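Local structure of uncharacterized protein (Vibrio parahaemolyticus, 1ZBP) at residues 175-180 / 191-196. The protein is of unknown function but belongs to the ImpE family, joining an N-terminal helical region to a part rich in beta strands. Residues are numbered along the deposited sequence; the frame is centred on the assembly and turned at random.
Sequences TLEIKS and PVEFDI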
ATOM      1  N   THR A 175       9.895  -0.976  15.368  1.00 26.12           N
ATOM      2  CA  THR A 175      10.349   0.295  14.807  1.00 26.51           C
ATOM      3  C   THR A 175       9.849   0.369  13.369  1.00 26.73           C
ATOM      4  O   THR A 175       9.680  -0.657  12.711  1.00 25.30           O
ATOM      5  CB  THR A 175      11.902   0.447  14.789  1.00 28.12           C
ATOM      6  OG1 THR A 175      12.485  -0.667  14.105  1.00 28.59           O
ATOM      7  CG2 THR A 175      12.468   0.547  16.216  1.00 25.69           C
ATOM      8  N   LEU A 176       9.593   1.575  12.876  1.00 28.33           N
ATOM      9  CA  LEU A 176       9.134   1.723  11.492  1.00 29.66           C
ATOM     10  C   LEU A 176       9.621   3.069  10.997  1.00 30.05           C
ATOM     11  O   LEU A 176       9.549   4.065  11.710  1.00 30.18           O
ATOM     12  CB  LEU A 176       7.597   1.639  11.412  1.00 30.41           C
ATOM     13  CG  LEU A 176       6.886   1.488  10.057  1.00 30.94           C
ATOM     14  CD1 LEU A 176       6.751   2.827   9.417  1.00 32.06           C
ATOM     15  CD2 LEU A 176       7.639   0.516   9.147  1.00 32.02           C
ATOM     16  N   GLU A 177      10.143   3.097   9.783  1.00 31.66           N
ATOM     17  CA  GLU A 177      10.633   4.340   9.224  1.00 33.70           C
ATOM     18  C   GLU A 177      10.149   4.477   7.792  1.00 32.52           C
ATOM     19  O   GLU A 177      10.371   3.592   6.958  1.00 31.24           O
ATOM     20  CB  GLU A 177      12.165   4.381   9.267  1.00 38.59           C
ATOM     21  CG  GLU A 177      12.785   5.663   8.696  1.00 46.95           C
ATOM     22  CD  GLU A 177      14.281   5.535   8.386  1.00 52.87           C
ATOM     23  OE1 GLU A 177      14.856   6.513   7.839  1.00 53.46           O
ATOM     24  OE2 GLU A 177      14.880   4.465   8.681  1.00 54.69           O
ATOM     25  N   ILE A 178       9.469   5.581   7.515  1.00 31.16           N
ATOM     26  CA  ILE A 178       8.967   5.830   6.176  1.00 31.69           C
ATOM     27  C   ILE A 178       9.881   6.859   5.530  1.00 31.41           C
ATOM     28  O   ILE A 178      10.004   7.983   6.008  1.00 30.96           O
ATOM     29  CB  ILE A 178       7.539   6.358   6.222  1.00 31.97           C
ATOM     30  CG1 ILE A 178       6.683   5.416   7.076  1.00 29.60           C
ATOM     31  CG2 ILE A 178       6.966   6.439   4.808  1.00 30.24           C
ATOM     32  CD1 ILE A 178       5.247   5.833   7.177  1.00 34.95           C
ATOM     33  N   LYS A 179      10.537   6.450   4.452  1.00 31.95           N
ATOM     34  CA  LYS A 179      11.468   7.309   3.749  1.00 33.52           C
ATOM     35  C   LYS A 179      10.758   8.287   2.835  1.00 33.68           C
ATOM     36  O   LYS A 179       9.554   8.183   2.593  1.00 33.76           O
ATOM     37  CB  LYS A 179      12.483   6.453   2.964  1.00 31.98           C
ATOM     38  CG  LYS A 179      13.626   5.913   3.836  1.00 35.82           C
ATOM     39  CD  LYS A 179      14.182   4.572   3.342  1.00 41.93           C
ATOM     40  CE  LYS A 179      14.610   4.611   1.866  1.00 44.92           C
ATOM     41  NZ  LYS A 179      15.252   3.333   1.377  1.00 43.96           N
ATOM     42  N   SER A 180      11.501   9.274   2.360  1.00 35.71           N
ATOM     43  CA  SER A 180      10.928  10.257   1.455  1.00 35.37           C
ATOM     44  C   SER A 180      11.059   9.663   0.067  1.00 35.09           C
ATOM     45  O   SER A 180      11.996   8.904  -0.206  1.00 35.70           O
ATOM     46  CB  SER A 180      11.681  11.576   1.567  1.00 35.86           C
ATOM     47  OG  SER A 180      11.402  12.175   2.840  1.00 37.65           O
ATOM     48  N   PRO A 191       9.511   3.336   0.147  1.00 24.75           N
ATOM     49  CA  PRO A 191      10.494   2.441   0.748  1.00 23.66           C
ATOM     50  C   PRO A 191      10.417   2.619   2.254  1.00 23.75           C
ATOM     51  O   PRO A 191      10.283   3.744   2.748  1.00 24.94           O
ATOM     52  CB  PRO A 191      11.819   2.943   0.172  1.00 26.57           C
ATOM     53  CG  PRO A 191      11.405   3.512  -1.176  1.00 26.92           C
ATOM     54  CD  PRO A 191      10.159   4.269  -0.791  1.00 27.01           C
ATOM     55  N   VAL A 192      10.460   1.518   2.989  1.00 21.80           N
ATOM     56  CA  VAL A 192      10.398   1.609   4.437  1.00 22.35           C
ATOM     57  C   VAL A 192      11.383   0.651   5.082  1.00 25.64           C
ATOM     58  O   VAL A 192      11.678  -0.421   4.540  1.00 26.26           O
ATOM     59  CB  VAL A 192       8.973   1.300   4.975  1.00 21.48           C
ATOM     60  CG1 VAL A 192       7.967   2.322   4.447  1.00 19.65           C
ATOM     61  CG2 VAL A 192       8.556  -0.100   4.587  1.00 17.56           C
ATOM     62  N   GLU A 193      11.910   1.069   6.227  1.00 28.47           N
ATOM     63  CA  GLU A 193      12.849   0.275   7.016  1.00 32.56           C
ATOM     64  C   GLU A 193      12.064  -0.070   8.269  1.00 32.99           C
ATOM     65  O   GLU A 193      11.503   0.822   8.901  1.00 33.42           O
ATOM     66  CB  GLU A 193      14.074   1.107   7.420  1.00 36.10           C
ATOM     67  CG  GLU A 193      15.401   0.674   6.793  1.00 43.56           C
ATOM     68  CD  GLU A 193      15.918   1.675   5.768  1.00 47.11           C
ATOM     69  OE1 GLU A 193      15.969   2.889   6.094  1.00 48.81           O
ATOM     70  OE2 GLU A 193      16.284   1.245   4.647  1.00 46.59           O
ATOM     71  N   PHE A 194      12.015  -1.347   8.631  1.00 33.40           N
ATOM     72  CA  PHE A 194      11.268  -1.747   9.812  1.00 34.70           C
ATOM     73  C   PHE A 194      11.990  -2.769  10.693  1.00 37.93           C
ATOM     74  O   PHE A 194      13.152  -3.121  10.463  1.00 38.16           O
ATOM     75  CB  PHE A 194       9.916  -2.315   9.382  1.00 33.70           C
ATOM     76  CG  PHE A 194      10.022  -3.433   8.388  1.00 33.09           C
ATOM     77  CD1 PHE A 194      10.458  -4.695   8.778  1.00 35.09           C
ATOM     78  CD2 PHE A 194       9.699  -3.229   7.058  1.00 34.06           C
ATOM     79  CE1 PHE A 194      10.561  -5.741   7.850  1.00 32.91           C
ATOM     80  CE2 PHE A 194       9.799  -4.264   6.125  1.00 33.46           C
ATOM     81  CZ  PHE A 194      10.230  -5.516   6.520  1.00 34.02           C
ATOM     82  N   ASP A 195      11.272  -3.221  11.715  1.00 40.24           N
ATOM     83  CA  ASP A 195      11.735  -4.210  12.680  1.00 40.69           C
ATOM     84  C   ASP A 195      10.454  -4.667  13.344  1.00 40.34           C
ATOM     85  O   ASP A 195      10.003  -4.063  14.311  1.00 40.41           O
ATOM     86  CB  ASP A 195      12.669  -3.574  13.716  1.00 42.13           C
ATOM     87  CG  ASP A 195      13.047  -4.534  14.845  1.00 44.84           C
ATOM     88  OD1 ASP A 195      13.866  -4.142  15.707  1.00 47.54           O
ATOM     89  OD2 ASP A 195      12.531  -5.675  14.882  1.00 44.86           O
ATOM     90  N   ILE A 196       9.849  -5.716  12.796  1.00 40.79           N
ATOM     91  CA  ILE A 196       8.604  -6.231  13.344  1.00 41.35           C
ATOM     92  C   ILE A 196       8.798  -7.664  13.832  1.00 42.35           C
ATOM     93  O   ILE A 196       9.649  -8.398  13.325  1.00 41.27           O
ATOM     94  CB  ILE A 196       7.446  -6.191  12.289  1.00 40.58           C
ATOM     95  CG1 ILE A 196       7.540  -7.381  11.350  1.00 41.08           C
ATOM     96  CG2 ILE A 196       7.538  -4.910  11.442  1.00 37.57           C
ATOM     97  CD1 ILE A 196       6.273  -8.200  11.296  1.00 44.37           C
TER
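Thr175 to Ile178 pair with Val192 to Asp195 as the two arms of an antiparallel beta hairpin, the local strand axes 173° apart in direction and 4.7 Å at closest approach. In the backbone ladder Glu177 N donates to Glu193 O at 2.8 Å, a short bond but bent at the hydrogen (138°), and Glu193 N returns a straighter one to Glu177 O at 3.0 Å. At the Thr175-Asp195 pair one of the two bonds is weak, while Lys179 N carries the ladder one step past the strand end to Pro191 O. On the face of Leu176 and Ile178, the end of the Leu176 side chain comes nearer the partner strand, where CD2 packs on Phe194 CB at 3.6 Å; Ile178 CG2 meets Val192 CG1 more loosely at 4.3 Å. The side chains of Val192 and Phe194 also touch Leu158 of strand 155-159. The other face is polar. Here the Glu177 and Glu193 side chains run side by side, their carboxylate planes turned 62° apart, and Glu177 OE2 lies 3.2 Å from Glu193 OE1, a contact of two acceptors that may favour protonation of one. Lys179 crosses Pro191, NZ 3.7 Å from its CB, yet Lys179 NZ stays 4.0 Å from Glu193 OE2, too far for a salt bridge. Strand 257-260 bonds to the outer edge of 173-178, and 202-207 follows beside 189-196, completing a three-stranded antiparallel beta meander.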